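Local coordinates for mandelate racemase/muconate lactonizing enzyme, C-terminal domain protein (Paracoccus denitrificans, PDB 4DWD), which binds magnesium and, as a member of the mandelate racemase/muconate lactonizing enzyme family of the enolase superfamily, may act as a hydro-lyase, at residues Ala10-Gly16 against Arg367-Ile371; Phe27-Thr31 against Ala97-Leu102; Trp39-Pro44 against Gln301-Gly305; Ile114-Gly120 against His311-Thr315. One frame throughout, in Å; residues are numbered along the deposited sequence.

How the interactions relate
Interactions 1, 2 and 3 build outward from one antiparallel sheet and touch one another; interaction 4 touches none of them, though its nearest atoms come within about 5 Å of interaction 2. Interaction 1 is partly buried and made mostly of backbone hydrogen bonds, joining strands 5-14 and 368-372. Interaction 2 is buried and wholly apolar, laying helix 90-110 on strand 24-32. Interaction 3, also buried, is more polar: a carboxylate and waters join strand 37-42 to the start of helix 304-314. Interaction 4 uses the other end of that helix, against helix 114-117, and mixes a weak histidine bond with apolar contacts. Interactions 3 and 4 thus both bring N-terminal family segments against helix 304-314.

Interaction 1. Residues Ala10-Gly16 against Arg367-Ile371; sequences ALSVAMG and RATEI
R367 lays its aliphatic chain along the carbonyl of A14, with CD 3.3 Å from A14 O, and reaches past it to G16. NH1 and NH2 both donate to G16 O, at 2.8 Å from NH1 and 3.2 Å from NH2. The NH1 bond follows a lone pair in the carbonyl plane; NH2 comes from above that plane. NH1 also gives a hydrogen to A14 O, again from above the carbonyl, while both oxygens lie in the guanidinium plane. The chain is extended from CG to NE (chi3 173°), which carries the group this far, and NE is paired with E363. With an alanine in place of R367, the A14 and G16 carbonyls would probably lose these donors and E363 its mate, leaving the turn after the strand free to move.

Between the backbones, S12 and T369 form a hydrogen-bonded pair, with T369 N 2.8 Å from S12 O. V13 and A368 are a non-hydrogen-bonded pair; V13 CG2 rests 4.0 Å from A368 CB. L11 brings CD2 to the CA and CG of E370. At the far end one water accepts from A10 N and donates to E370 OE2 and I371 O. The antiparallel ladder seats strand 368-372 between strands 5-14 and 375-377 in the sheet of the enolase-type N-terminal capping domain, so that a C-terminal piece of the chain is part of it.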
loop_
_atom_site.group_PDB
_atom_site.type_symbol
_atom_site.label_atom_id
_atom_site.label_comp_id
_atom_site.label_asym_id
_atom_site.label_seq_id
_atom_site.Cartn_x
_atom_site.Cartn_y
_atom_site.Cartn_z
ATOM N N ALA B 10 -2.672 -48.853 3.496
ATOM C CA ALA B 10 -2.070 -48.000 2.471
ATOM C C ALA B 10 -1.651 -48.887 1.298
ATOM O O ALA B 10 -0.840 -49.799 1.471
ATOM C CB ALA B 10 -0.862 -47.261 3.045
ATOM N N LEU B 11 -2.206 -48.623 0.116
ATOM C CA LEU B 11 -2.068 -49.513 -1.036
ATOM C C LEU B 11 -1.503 -48.795 -2.260
ATOM O O LEU B 11 -2.038 -47.777 -2.708
ATOM C CB LEU B 11 -3.441 -50.096 -1.396
ATOM C CG LEU B 11 -4.196 -50.871 -0.308
ATOM C CD1 LEU B 11 -5.570 -51.274 -0.812
ATOM C CD2 LEU B 11 -3.404 -52.082 0.168
ATOM N N SER B 12 -0.416 -49.344 -2.801
ATOM C CA SER B 12 0.146 -48.900 -4.066
ATOM C C SER B 12 -0.393 -49.852 -5.130
ATOM O O SER B 12 -0.157 -51.067 -5.055
ATOM C CB SER B 12 1.678 -48.941 -4.014
ATOM O OG SER B 12 2.254 -48.723 -5.294
ATOM N N VAL B 13 -1.123 -49.309 -6.102
ATOM C CA VAL B 13 -1.893 -50.126 -7.044
ATOM C C VAL B 13 -1.508 -49.860 -8.501
ATOM O O VAL B 13 -1.517 -48.711 -8.954
ATOM C CB VAL B 13 -3.410 -49.894 -6.839
ATOM C CG1 VAL B 13 -4.245 -50.763 -7.778
ATOM C CG2 VAL B 13 -3.800 -50.164 -5.385
ATOM N N ALA B 14 -1.163 -50.928 -9.223
ATOM C CA ALA B 14 -0.889 -50.874 -10.657
ATOM C C ALA B 14 -2.197 -50.648 -11.411
ATOM O O ALA B 14 -3.151 -51.405 -11.234
ATOM C CB ALA B 14 -0.216 -52.163 -11.112
HETATM N N MSE B 15 -2.245 -49.603 -12.240
HETATM C CA MSE B 15 -3.499 -49.198 -12.896
HETATM C C MSE B 15 -3.486 -49.450 -14.384
HETATM O O MSE B 15 -2.457 -49.287 -15.046
HETATM C CB MSE B 15 -3.695 -47.702 -12.657
HETATM C CG MSE B 15 -3.892 -47.385 -11.173
HETATM SE SE MSE B 15 -5.660 -47.907 -10.495
HETATM C CE MSE B 15 -6.710 -46.418 -11.231
ATOM N N GLY B 16 -4.643 -49.841 -14.914
ATOM C CA GLY B 16 -4.842 -50.008 -16.360
ATOM C C GLY B 16 -3.891 -51.002 -16.993
ATOM O O GLY B 16 -3.471 -51.970 -16.352
ATOM N N ARG B 367 -3.334 -56.365 -8.070
ATOM C CA ARG B 367 -2.540 -55.200 -8.492
ATOM C C ARG B 367 -1.990 -54.379 -7.324
ATOM O O ARG B 367 -1.236 -53.415 -7.534
ATOM C CB ARG B 367 -3.372 -54.291 -9.408
ATOM C CG ARG B 367 -3.666 -54.893 -10.779
ATOM C CD ARG B 367 -4.898 -54.250 -11.394
ATOM N NE ARG B 367 -5.110 -54.685 -12.773
ATOM C CZ ARG B 367 -4.652 -54.041 -13.846
ATOM N NH1 ARG B 367 -3.944 -52.921 -13.716
ATOM N NH2 ARG B 367 -4.891 -54.530 -15.058
ATOM N N ALA B 368 -2.352 -54.764 -6.105
ATOM C CA ALA B 368 -2.026 -53.958 -4.922
ATOM C C ALA B 368 -0.809 -54.459 -4.162
ATOM O O ALA B 368 -0.668 -55.667 -3.913
ATOM C CB ALA B 368 -3.225 -53.863 -3.988
ATOM N N THR B 369 0.066 -53.519 -3.814
ATOM C CA THR B 369 1.152 -53.780 -2.889
ATOM C C THR B 369 0.845 -52.974 -1.640
ATOM O O THR B 369 0.678 -51.754 -1.711
ATOM C CB THR B 369 2.502 -53.334 -3.485
ATOM O OG1 THR B 369 2.799 -54.128 -4.643
ATOM C CG2 THR B 369 3.637 -53.496 -2.476
ATOM N N GLU B 370 0.750 -53.646 -0.501
ATOM C CA GLU B 370 0.559 -52.918 0.739
ATOM C C GLU B 370 1.858 -52.274 1.199
ATOM O O GLU B 370 2.920 -52.901 1.184
ATOM C CB GLU B 370 -0.032 -53.784 1.852
ATOM C CG GLU B 370 -0.532 -52.912 3.004
ATOM C CD GLU B 370 -1.099 -53.686 4.176
ATOM O OE1 GLU B 370 -1.084 -54.932 4.135
ATOM O OE2 GLU B 370 -1.556 -53.043 5.151
ATOM N N ILE B 371 1.758 -51.013 1.606
ATOM C CA ILE B 371 2.874 -50.291 2.181
ATOM C C ILE B 371 2.691 -50.390 3.678
ATOM O O ILE B 371 1.678 -49.968 4.209
ATOM C CB ILE B 371 2.867 -48.816 1.736
ATOM C CG1 ILE B 371 2.860 -48.710 0.201
ATOM C CG2 ILE B 371 4.012 -48.038 2.382
ATOM C CD1 ILE B 371 3.997 -49.413 -0.511
HETATM O O HOH W 1 -0.806 -50.407 5.151
#

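Interaction 2. Residues Phe27-Thr31 against Ala97-Leu102; sequences FVRIT and ACDIAL
This is an apolar helix-on-sheet contact inside the N-terminal capping domain, where helix 90-110 lies across one face of strand 24-32. The two short axes approach to 8.1 Å and cross at -41°. The closeness probably owes much to the small residues the helix presents: A97 and A101, one turn apart, both point their methyl groups at the strand. V28 and I30, two residues apart and so on the same face of the strand, come down onto them.

V28 meets the helix with both branches. Its CG2 touches A97 CB at 3.6 Å, while CG1, anti to the backbone N (chi1 174°), extends to the sulfur of C98 at a looser 4.3 Å. I30 reaches with its tip: CD1 lies 3.6 Å from A101 CB, and CG1 is almost as near to that methyl. The same CD1 meets CD2 of L102 at 3.8 Å. L102 starts out to the flank of the contact, but its end bends nearer to the strand. I30 CD1 thus touches both the A101 methyl and the L102 branch, which lie at about a right angle to each other around it. No hydrogen bond crosses the contact, and all six touching residues are buried; van der Waals contact joins these segments.

Strand 5-14 supports the same layer, with V8 touching V28 and I5 touching both I30 and L102. Helix 71-81 packs on C98 through L75, and helix 304-314 of the barrel meets I100 through V304 and A308.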
loop_
_atom_site.group_PDB
_atom_site.type_symbol
_atom_site.label_atom_id
_atom_site.label_comp_id
_atom_site.label_asym_id
_atom_site.label_seq_id
_atom_site.Cartn_x
_atom_site.Cartn_y
_atom_site.Cartn_z
ATOM N N PHE B 27 -3.831 -45.508 -2.816
ATOM C CA PHE B 27 -5.144 -45.550 -2.182
ATOM C C PHE B 27 -5.036 -45.864 -0.709
ATOM O O PHE B 27 -4.062 -46.478 -0.263
ATOM C CB PHE B 27 -6.058 -46.575 -2.878
ATOM C CG PHE B 27 -6.298 -46.279 -4.333
ATOM C CD1 PHE B 27 -7.020 -45.151 -4.713
ATOM C CD2 PHE B 27 -5.791 -47.121 -5.327
ATOM C CE1 PHE B 27 -7.251 -44.875 -6.055
ATOM C CE2 PHE B 27 -6.006 -46.844 -6.674
ATOM C CZ PHE B 27 -6.734 -45.712 -7.035
ATOM N N VAL B 28 -6.038 -45.415 0.038
ATOM C CA VAL B 28 -6.182 -45.775 1.442
ATOM C C VAL B 28 -7.517 -46.497 1.580
ATOM O O VAL B 28 -8.555 -45.990 1.149
ATOM C CB VAL B 28 -6.110 -44.534 2.368
ATOM C CG1 VAL B 28 -6.411 -44.918 3.810
ATOM C CG2 VAL B 28 -4.734 -43.889 2.294
ATOM N N ARG B 29 -7.481 -47.700 2.156
ATOM C CA ARG B 29 -8.701 -48.431 2.458
ATOM C C ARG B 29 -8.882 -48.456 3.965
ATOM O O ARG B 29 -8.007 -48.932 4.689
ATOM C CB ARG B 29 -8.665 -49.854 1.883
ATOM C CG ARG B 29 -9.890 -50.673 2.294
ATOM C CD ARG B 29 -10.004 -51.992 1.553
ATOM N NE ARG B 29 -8.832 -52.835 1.725
ATOM C CZ ARG B 29 -8.513 -53.825 0.894
ATOM N NH1 ARG B 29 -9.275 -54.081 -0.163
ATOM N NH2 ARG B 29 -7.427 -54.550 1.108
ATOM N N ILE B 30 -10.001 -47.908 4.430
ATOM C CA ILE B 30 -10.338 -47.930 5.862
ATOM C C ILE B 30 -11.519 -48.865 6.087
ATOM O O ILE B 30 -12.565 -48.705 5.468
ATOM C CB ILE B 30 -10.622 -46.515 6.427
ATOM C CG1 ILE B 30 -9.445 -45.578 6.106
ATOM C CG2 ILE B 30 -10.877 -46.571 7.936
ATOM C CD1 ILE B 30 -9.499 -44.196 6.742
ATOM N N THR B 31 -11.343 -49.823 7.000
ATOM C CA THR B 31 -12.383 -50.784 7.329
ATOM C C THR B 31 -12.879 -50.477 8.728
ATOM O O THR B 31 -12.080 -50.308 9.655
ATOM C CB THR B 31 -11.854 -52.222 7.242
ATOM O OG1 THR B 31 -11.263 -52.415 5.950
ATOM C CG2 THR B 31 -12.986 -53.237 7.437
ATOM N N ALA B 97 -6.213 -38.305 1.667
ATOM C CA ALA B 97 -6.664 -39.664 1.365
ATOM C C ALA B 97 -7.493 -40.236 2.522
ATOM O O ALA B 97 -8.535 -40.876 2.302
ATOM C CB ALA B 97 -5.461 -40.550 1.074
ATOM N N CYS B 98 -7.036 -40.005 3.753
ATOM C CA CYS B 98 -7.765 -40.510 4.917
ATOM C C CYS B 98 -9.099 -39.800 5.087
ATOM O O CYS B 98 -10.084 -40.438 5.438
ATOM C CB CYS B 98 -6.918 -40.405 6.189
ATOM S SG CYS B 98 -5.452 -41.470 6.166
ATOM N N ASP B 99 -9.136 -38.490 4.830
ATOM C CA ASP B 99 -10.387 -37.749 4.890
ATOM C C ASP B 99 -11.419 -38.302 3.924
ATOM O O ASP B 99 -12.584 -38.499 4.281
ATOM C CB ASP B 99 -10.149 -36.274 4.571
ATOM C CG ASP B 99 -11.414 -35.460 4.655
ATOM O OD1 ASP B 99 -11.783 -35.037 5.772
ATOM O OD2 ASP B 99 -12.056 -35.255 3.621
ATOM N N ILE B 100 -10.987 -38.572 2.695
ATOM C CA ILE B 100 -11.911 -39.059 1.669
ATOM C C ILE B 100 -12.466 -40.445 2.090
ATOM O O ILE B 100 -13.671 -40.703 1.997
ATOM C CB ILE B 100 -11.239 -39.111 0.283
ATOM C CG1 ILE B 100 -10.918 -37.695 -0.228
ATOM C CG2 ILE B 100 -12.167 -39.797 -0.724
ATOM C CD1 ILE B 100 -9.905 -37.686 -1.361
ATOM N N ALA B 101 -11.584 -41.305 2.598
ATOM C CA ALA B 101 -11.999 -42.633 3.043
ATOM C C ALA B 101 -13.005 -42.557 4.201
ATOM O O ALA B 101 -13.971 -43.339 4.227
ATOM C CB ALA B 101 -10.788 -43.467 3.420
ATOM N N LEU B 102 -12.789 -41.637 5.142
ATOM C CA LEU B 102 -13.702 -41.486 6.275
ATOM C C LEU B 102 -15.050 -40.936 5.847
ATOM O O LEU B 102 -16.073 -41.331 6.391
ATOM C CB LEU B 102 -13.083 -40.658 7.410
ATOM C CG LEU B 102 -11.909 -41.366 8.112
ATOM C CD1 LEU B 102 -11.258 -40.465 9.155
ATOM C CD2 LEU B 102 -12.329 -42.700 8.738
#

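Interaction 3. Residues Trp39-Pro44 against Gln301-Gly305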
loop_
_atom_site.group_PDB
_atom_site.type_symbol
_atom_site.label_atom_id
_atom_site.label_comp_id
_atom_site.label_asym_id
_atom_site.label_seq_id
_atom_site.Cartn_x
_atom_site.Cartn_y
_atom_site.Cartn_z
ATOM N N TRP B 39 -13.012 -45.747 0.866
ATOM C CA TRP B 39 -11.876 -45.573 -0.034
ATOM C C TRP B 39 -11.425 -44.142 -0.127
ATOM O O TRP B 39 -12.238 -43.238 -0.333
ATOM C CB TRP B 39 -12.252 -46.061 -1.425
ATOM C CG TRP B 39 -12.233 -47.560 -1.505
ATOM C CD1 TRP B 39 -13.304 -48.436 -1.441
ATOM C CD2 TRP B 39 -11.045 -48.401 -1.643
ATOM N NE1 TRP B 39 -12.870 -49.734 -1.541
ATOM C CE2 TRP B 39 -11.522 -49.780 -1.662
ATOM C CE3 TRP B 39 -9.677 -48.151 -1.749
ATOM C CZ2 TRP B 39 -10.647 -50.859 -1.794
ATOM C CZ3 TRP B 39 -8.806 -49.238 -1.873
ATOM C CH2 TRP B 39 -9.287 -50.559 -1.895
ATOM N N GLY B 40 -10.116 -43.932 -0.025
ATOM C CA GLY B 40 -9.511 -42.608 -0.223
ATOM C C GLY B 40 -8.350 -42.705 -1.196
ATOM O O GLY B 40 -7.906 -43.803 -1.562
ATOM N N GLU B 41 -7.854 -41.553 -1.638
ATOM C CA GLU B 41 -6.768 -41.514 -2.617
ATOM C C GLU B 41 -5.825 -40.366 -2.294
ATOM O O GLU B 41 -6.282 -39.283 -1.915
ATOM C CB GLU B 41 -7.323 -41.361 -4.036
ATOM C CG GLU B 41 -6.222 -41.348 -5.084
ATOM C CD GLU B 41 -6.706 -41.557 -6.508
ATOM O OE1 GLU B 41 -7.929 -41.551 -6.782
ATOM O OE2 GLU B 41 -5.826 -41.724 -7.370
ATOM N N ALA B 42 -4.519 -40.630 -2.422
ATOM C CA ALA B 42 -3.476 -39.597 -2.313
ATOM C C ALA B 42 -2.901 -39.336 -3.698
ATOM O O ALA B 42 -2.735 -40.272 -4.485
ATOM C CB ALA B 42 -2.351 -40.054 -1.387
ATOM N N SER B 43 -2.562 -38.081 -3.995
ATOM C CA SER B 43 -1.975 -37.741 -5.294
ATOM C C SER B 43 -0.745 -38.620 -5.525
ATOM O O SER B 43 0.166 -38.628 -4.692
ATOM C CB SER B 43 -1.592 -36.264 -5.308
ATOM O OG SER B 43 -1.222 -35.850 -6.615
ATOM N N PRO B 44 -0.708 -39.361 -6.652
ATOM C CA PRO B 44 0.340 -40.379 -6.835
ATOM C C PRO B 44 1.634 -39.791 -7.416
ATOM O O PRO B 44 2.147 -40.262 -8.457
ATOM C CB PRO B 44 -0.317 -41.357 -7.803
ATOM C CG PRO B 44 -1.197 -40.501 -8.651
ATOM C CD PRO B 44 -1.726 -39.423 -7.725
ATOM N N GLN B 301 -7.124 -37.763 -11.570
ATOM C CA GLN B 301 -7.308 -39.207 -11.341
ATOM C C GLN B 301 -8.732 -39.664 -11.669
ATOM O O GLN B 301 -9.689 -38.952 -11.357
ATOM C CB GLN B 301 -6.930 -39.574 -9.900
ATOM C CG GLN B 301 -5.532 -39.118 -9.474
ATOM C CD GLN B 301 -4.436 -39.614 -10.412
ATOM O OE1 GLN B 301 -4.437 -40.769 -10.839
ATOM N NE2 GLN B 301 -3.495 -38.739 -10.734
ATOM N N PRO B 302 -8.887 -40.860 -12.280
ATOM C CA PRO B 302 -10.203 -41.252 -12.808
ATOM C C PRO B 302 -11.125 -41.977 -11.826
ATOM O O PRO B 302 -12.304 -42.183 -12.131
ATOM C CB PRO B 302 -9.838 -42.210 -13.947
ATOM C CG PRO B 302 -8.560 -42.835 -13.504
ATOM C CD PRO B 302 -7.809 -41.728 -12.797
ATOM N N GLY B 303 -10.596 -42.372 -10.672
ATOM C CA GLY B 303 -11.361 -43.185 -9.728
ATOM C C GLY B 303 -11.782 -42.441 -8.480
ATOM O O GLY B 303 -12.633 -41.549 -8.530
ATOM N N VAL B 304 -11.198 -42.827 -7.348
ATOM C CA VAL B 304 -11.577 -42.243 -6.042
ATOM C C VAL B 304 -11.511 -40.712 -6.029
ATOM O O VAL B 304 -12.466 -40.055 -5.610
ATOM C CB VAL B 304 -10.751 -42.861 -4.889
ATOM C CG1 VAL B 304 -11.044 -42.194 -3.544
ATOM C CG2 VAL B 304 -11.038 -44.350 -4.783
ATOM N N GLY B 305 -10.410 -40.142 -6.515
ATOM C CA GLY B 305 -10.260 -38.679 -6.509
ATOM C C GLY B 305 -11.325 -37.990 -7.350
ATOM O O GLY B 305 -11.828 -36.933 -6.990
HETATM O O HOH W 2 -8.321 -42.985 -9.115
HETATM O O HOH W 3 -5.620 -42.904 -9.704
HETATM O O HOH W 4 -2.999 -36.140 -8.696
#
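Polar contacts centre on the carboxylate of E41, which is pointed at the first turn of helix 304-314. The amide of G305 donates to E41 OE1 at 2.9 Å, meeting the oxygen on its anti side, 26° out of the carboxylate plane. An extended chain, with CG anti to the backbone N (chi1 -179°), carries the acid across the gap. Placed beside the helix N-terminus, its negative charge is probably stabilised by the helix dipole.

Waters extend this grip. One donates to E41 OE1 at 2.8 Å and accepts a weak bond from G303 N, at the N-cap position. Another donates to both E41 OE2 and Q301 OE1, linking two side chains that cross at about a right angle. Q301 OE1 also accepts from R331, which helps fix the amide. A glutamine in place of E41 would probably disturb this network, because an amide nitrogen at either oxygen's position would no longer accept as the carboxylate does, leaving G305 N or a bridging water without its mate.

Van der Waals contacts make up the flanks. The CB of E41 lies 3.8 Å from V304 CB, and V304 CG1 sits 3.6 Å from W39 O, while its CG2 makes an apolar contact with W39 CB. The P44 and Q301 side chains approach from opposite directions, P44 CD lying 3.6 Å from Q301 NE2. This strand-to-helix junction joins the capping domain to the modified TIM barrel, the two-domain interface characteristic of the enolase superfamily.

Interaction 4. Residues Ile114-Gly120 against His311-Thr315; sequences IYKLLGG and HVLST
Polar contact is slight and runs through H311. The amide of Y115 donates to H311 ND1 at 3.1 Å, a weak bond bent to 133°, which meets the imidazole at its edge. On the ring's other nitrogen, NE2 is hydrogen-bonded to L355 O, so the imidazole is held from two sides.

Two ring contacts accompany this bond. I114 sets CB over one face of the H311 ring, a CH-pi contact 3.9 Å from its centroid. The Y115 and H311 rings meet rim to rim, their planes 27° apart, without stacking. With chi1 at 68°, Y115 CG sits between its backbone N and carbonyl carbon, which brings Y115 CD2 to 3.6 Å from H311 ND1. Y115 CB comes 3.3 Å from S314 OG; that hydroxyl donates to H311 O.

Van der Waals contacts close the end. T315 CG2 makes an apolar contact with L118 CB at 3.8 Å and lies 3.6 Å from G120 O, while T315 OG1 turns back to V312 O. G119, with positive phi, closes the helix 114-117 end in a Schellman motif, and G120 O follows beside T315. Since NE2 meets a carbonyl oxygen and ND1 accepts an amide hydrogen, the imidazole is probably neutral, with its proton on NE2.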
loop_
_atom_site.group_PDB
_atom_site.type_symbol
_atom_site.label_atom_id
_atom_site.label_comp_id
_atom_site.label_asym_id
_atom_site.label_seq_id
_atom_site.Cartn_x
_atom_site.Cartn_y
_atom_site.Cartn_z
ATOM N N ILE B 114 -22.467 -38.641 -0.361
ATOM C CA ILE B 114 -21.738 -37.543 0.262
ATOM C C ILE B 114 -22.359 -36.173 -0.046
ATOM O O ILE B 114 -22.490 -35.358 0.858
ATOM C CB ILE B 114 -20.236 -37.627 -0.070
ATOM C CG1 ILE B 114 -19.634 -38.789 0.730
ATOM C CG2 ILE B 114 -19.512 -36.325 0.256
ATOM C CD1 ILE B 114 -18.299 -39.270 0.193
ATOM N N TYR B 115 -22.801 -35.922 -1.284
ATOM C CA TYR B 115 -23.359 -34.598 -1.593
ATOM C C TYR B 115 -24.611 -34.258 -0.778
ATOM O O TYR B 115 -24.864 -33.084 -0.502
ATOM C CB TYR B 115 -23.628 -34.422 -3.091
ATOM C CG TYR B 115 -24.745 -35.273 -3.672
ATOM C CD1 TYR B 115 -26.084 -34.859 -3.594
ATOM C CD2 TYR B 115 -24.463 -36.463 -4.337
ATOM C CE1 TYR B 115 -27.107 -35.627 -4.141
ATOM C CE2 TYR B 115 -25.476 -37.235 -4.894
ATOM C CZ TYR B 115 -26.789 -36.816 -4.789
ATOM O OH TYR B 115 -27.779 -37.597 -5.340
ATOM N N LYS B 116 -25.381 -35.275 -0.400
ATOM C CA LYS B 116 -26.546 -35.050 0.456
ATOM C C LYS B 116 -26.075 -34.603 1.827
ATOM O O LYS B 116 -26.589 -33.623 2.373
ATOM C CB LYS B 116 -27.429 -36.302 0.538
ATOM C CG LYS B 116 -28.295 -36.501 -0.697
ATOM C CD LYS B 116 -29.505 -35.587 -0.643
ATOM C CE LYS B 116 -30.336 -35.676 -1.910
ATOM N NZ LYS B 116 -31.527 -34.787 -1.829
ATOM N N LEU B 117 -25.055 -35.282 2.352
ATOM C CA LEU B 117 -24.463 -34.905 3.647
ATOM C C LEU B 117 -23.840 -33.508 3.644
ATOM O O LEU B 117 -23.829 -32.833 4.670
ATOM C CB LEU B 117 -23.453 -35.955 4.113
ATOM C CG LEU B 117 -24.074 -37.340 4.368
ATOM C CD1 LEU B 117 -22.991 -38.335 4.737
ATOM C CD2 LEU B 117 -25.170 -37.339 5.437
ATOM N N LEU B 118 -23.342 -33.083 2.486
ATOM C CA LEU B 118 -22.755 -31.746 2.327
ATOM C C LEU B 118 -23.767 -30.625 2.107
ATOM O O LEU B 118 -23.380 -29.483 1.864
ATOM C CB LEU B 118 -21.749 -31.746 1.184
ATOM C CG LEU B 118 -20.523 -32.633 1.379
ATOM C CD1 LEU B 118 -19.727 -32.671 0.090
ATOM C CD2 LEU B 118 -19.644 -32.131 2.510
ATOM N N GLY B 119 -25.051 -30.959 2.164
ATOM C CA GLY B 119 -26.118 -29.961 2.117
ATOM C C GLY B 119 -26.879 -29.857 0.813
ATOM O O GLY B 119 -27.665 -28.931 0.634
ATOM N N GLY B 120 -26.643 -30.801 -0.097
ATOM C CA GLY B 120 -27.388 -30.862 -1.353
ATOM C C GLY B 120 -26.559 -30.529 -2.582
ATOM O O GLY B 120 -25.537 -29.834 -2.503
ATOM N N HIS B 311 -18.503 -34.977 -5.962
ATOM C CA HIS B 311 -19.393 -34.712 -4.821
ATOM C C HIS B 311 -19.245 -33.282 -4.354
ATOM O O HIS B 311 -20.238 -32.586 -4.132
ATOM C CB HIS B 311 -19.154 -35.684 -3.673
ATOM C CG HIS B 311 -19.822 -37.028 -3.866
ATOM N ND1 HIS B 311 -21.096 -37.263 -3.484
ATOM C CD2 HIS B 311 -19.348 -38.215 -4.423
ATOM C CE1 HIS B 311 -21.424 -38.540 -3.777
ATOM N NE2 HIS B 311 -20.352 -39.123 -4.352
ATOM N N VAL B 312 -18.009 -32.826 -4.184
ATOM C CA VAL B 312 -17.788 -31.440 -3.758
ATOM C C VAL B 312 -18.289 -30.446 -4.802
ATOM O O VAL B 312 -18.978 -29.499 -4.470
ATOM C CB VAL B 312 -16.304 -31.183 -3.411
ATOM C CG1 VAL B 312 -15.988 -29.690 -3.314
ATOM C CG2 VAL B 312 -15.933 -31.895 -2.115
ATOM N N LEU B 313 -17.964 -30.668 -6.070
ATOM C CA LEU B 313 -18.388 -29.701 -7.100
ATOM C C LEU B 313 -19.899 -29.631 -7.328
ATOM O O LEU B 313 -20.416 -28.594 -7.751
ATOM C CB LEU B 313 -17.625 -29.916 -8.408
ATOM C CG LEU B 313 -16.161 -29.460 -8.270
ATOM C CD1 LEU B 313 -15.336 -29.910 -9.464
ATOM C CD2 LEU B 313 -16.062 -27.947 -8.087
ATOM N N SER B 314 -20.609 -30.718 -7.018
ATOM C CA SER B 314 -22.065 -30.700 -7.115
ATOM C C SER B 314 -22.668 -29.671 -6.157
ATOM O O SER B 314 -23.782 -29.179 -6.408
ATOM C CB SER B 314 -22.657 -32.095 -6.855
ATOM O OG SER B 314 -22.653 -32.431 -5.475
ATOM N N THR B 315 -21.925 -29.336 -5.093
ATOM C CA THR B 315 -22.401 -28.404 -4.045
ATOM C C THR B 315 -22.050 -26.943 -4.325
ATOM O O THR B 315 -22.486 -26.056 -3.590
ATOM C CB THR B 315 -21.844 -28.739 -2.634
ATOM O OG1 THR B 315 -20.478 -28.313 -2.521
ATOM C CG2 THR B 315 -21.985 -30.231 -2.301
#